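Local structure of putative drug/sodium antiporter (Escherichia coli, 4Z3N) at residues L28-L33 and A335-L339. The protein is a membrane transporter of the MATE family, implicated in transport of the genotoxin colibactin and probably working as an antiporter. Numbering follows the deposited sequence.
Sequences LYKLLL and AAVAL
Small residues on one helix can let bulky side chains of another come close, and here A335 and A336 do so for Y29 and L32. Segments 28-33 and 335-339 are both regular alpha-helix (phi/psi near -64/-45), their axes 9.8 Å apart at closest approach and their N-to-C directions 69° apart (signed crossing angle -69°); Y29 pairs with A335 (CA-CA 6.1 Å) and L32 with A336 (7.0 Å). The CA-to-CB bond of A335 is directed toward helix 28-33, and its CB lies 3.9 Å from L28 CB, 3.8 Å from L32 CD1 and 3.8 Å from Y29 CE1. The Y29 ring, swung across by an m rotamer, receives that methyl in an off-centre CH-pi contact, 4.3 Å from CB to the centroid and 30° off the normal, while A335 O meets the ring edge 3.5 Å from Y29 CE1. At A336, L32 (mt) brings its CD1 to 3.4 Å from A336 N and 3.8 Å from A336 CB. V337 turns away, towards helix 382-399. Three residues after A335, the A338 CB lies 3.9 Å from Y29 OH at the ring edge. One turn on, L339, also mt, reaches back, its CG 3.9 Å from Y29 CD1 and its CD1 4.0 Å from both L32 CB and L33 CG. The contact joins the first and ninth of twelve predicted transmembrane helices and, as in the MATE fold with its two six-helix lobes, probably bridges the N- and C-lobes. No hydrogen bond links the segments, so the 352 Å² buried rests mainly on apolar packing, depending on close fit, not directional polar bonds.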
loop_
_atom_site.group_PDB
_atom_site.type_symbol
_atom_site.label_atom_id
_atom_site.label_comp_id
_atom_site.label_asym_id
_atom_site.label_seq_id
_atom_site.Cartn_x
_atom_site.Cartn_y
_atom_site.Cartn_z
ATOM N N LEU A 28 11.659 20.381 7.985
ATOM C CA LEU A 28 10.924 19.380 7.240
ATOM C C LEU A 28 11.269 17.971 7.708
ATOM O O LEU A 28 10.385 17.111 7.757
ATOM C CB LEU A 28 11.179 19.539 5.746
ATOM C CG LEU A 28 10.444 20.754 5.184
ATOM C CD1 LEU A 28 10.927 21.050 3.792
ATOM C CD2 LEU A 28 8.934 20.543 5.211
ATOM N N TYR A 29 12.528 17.736 8.078
ATOM C CA TYR A 29 12.923 16.405 8.542
ATOM C C TYR A 29 12.211 16.035 9.828
ATOM O O TYR A 29 11.664 14.938 9.927
ATOM C CB TYR A 29 14.436 16.303 8.725
ATOM C CG TYR A 29 15.177 16.444 7.428
ATOM C CD1 TYR A 29 15.059 15.483 6.445
ATOM C CD2 TYR A 29 15.975 17.554 7.178
ATOM C CE1 TYR A 29 15.728 15.615 5.243
ATOM C CE2 TYR A 29 16.645 17.702 5.986
ATOM C CZ TYR A 29 16.517 16.724 5.019
ATOM O OH TYR A 29 17.174 16.843 3.821
ATOM N N LYS A 30 12.209 16.946 10.799
ATOM C CA LYS A 30 11.461 16.753 12.042
ATOM C C LYS A 30 9.966 16.561 11.758
ATOM O O LYS A 30 9.320 15.660 12.305
ATOM C CB LYS A 30 11.668 17.942 13.003
ATOM C CG LYS A 30 13.106 18.109 13.508
ATOM C CD LYS A 30 13.701 16.762 13.944
ATOM C CE LYS A 30 15.215 16.841 14.163
ATOM N NZ LYS A 30 16.009 16.104 13.122
ATOM N N LEU A 31 9.425 17.405 10.890
ATOM C CA LEU A 31 8.015 17.339 10.544
ATOM C C LEU A 31 7.634 15.989 9.903
ATOM O O LEU A 31 6.691 15.343 10.349
ATOM C CB LEU A 31 7.657 18.506 9.622
ATOM C CG LEU A 31 6.229 18.520 9.082
ATOM C CD1 LEU A 31 5.181 18.548 10.205
ATOM C CD2 LEU A 31 6.027 19.670 8.062
ATOM N N LEU A 32 8.371 15.547 8.885
ATOM C CA LEU A 32 8.065 14.273 8.241
ATOM C C LEU A 32 8.253 13.056 9.169
ATOM O O LEU A 32 7.477 12.093 9.111
ATOM C CB LEU A 32 8.919 14.091 6.985
ATOM C CG LEU A 32 8.554 14.939 5.774
ATOM C CD1 LEU A 32 9.663 14.868 4.742
ATOM C CD2 LEU A 32 7.231 14.497 5.171
ATOM N N LEU A 33 9.282 13.084 10.007
ATOM C CA LEU A 33 9.571 11.938 10.857
ATOM C C LEU A 33 8.543 11.780 11.935
ATOM O O LEU A 33 8.129 10.669 12.244
ATOM C CB LEU A 33 10.938 12.066 11.505
ATOM C CG LEU A 33 12.102 11.563 10.677
ATOM C CD1 LEU A 33 13.357 11.696 11.515
ATOM C CD2 LEU A 33 11.826 10.123 10.250
ATOM N N ALA A 335 13.140 16.312 1.057
ATOM C CA ALA A 335 13.393 15.908 2.453
ATOM C C ALA A 335 12.996 14.431 2.663
ATOM O O ALA A 335 13.758 13.615 3.227
ATOM C CB ALA A 335 12.633 16.800 3.419
ATOM N N ALA A 336 11.785 14.116 2.202
ATOM C CA ALA A 336 11.264 12.753 2.168
ATOM C C ALA A 336 12.176 11.789 1.391
ATOM O O ALA A 336 12.436 10.677 1.858
ATOM C CB ALA A 336 9.869 12.746 1.565
ATOM N N VAL A 337 12.642 12.190 0.207
ATOM C CA VAL A 337 13.507 11.300 -0.570
ATOM C C VAL A 337 14.798 11.035 0.224
ATOM O O VAL A 337 15.284 9.902 0.266
ATOM C CB VAL A 337 13.860 11.871 -1.989
ATOM C CG1 VAL A 337 14.995 11.081 -2.600
ATOM C CG2 VAL A 337 12.654 11.847 -2.914
ATOM N N ALA A 338 15.334 12.080 0.870
ATOM C CA ALA A 338 16.535 11.938 1.681
ATOM C C ALA A 338 16.315 10.943 2.826
ATOM O O ALA A 338 17.138 10.057 3.048
ATOM C CB ALA A 338 16.978 13.273 2.219
ATOM N N LEU A 339 15.200 11.060 3.539
ATOM C CA LEU A 339 14.911 10.097 4.609
ATOM C C LEU A 339 14.726 8.677 4.084
ATOM O O LEU A 339 15.384 7.740 4.562
ATOM C CB LEU A 339 13.663 10.502 5.395
ATOM C CG LEU A 339 13.807 11.791 6.190
ATOM C CD1 LEU A 339 12.428 12.225 6.727
ATOM C CD2 LEU A 339 14.868 11.634 7.300
#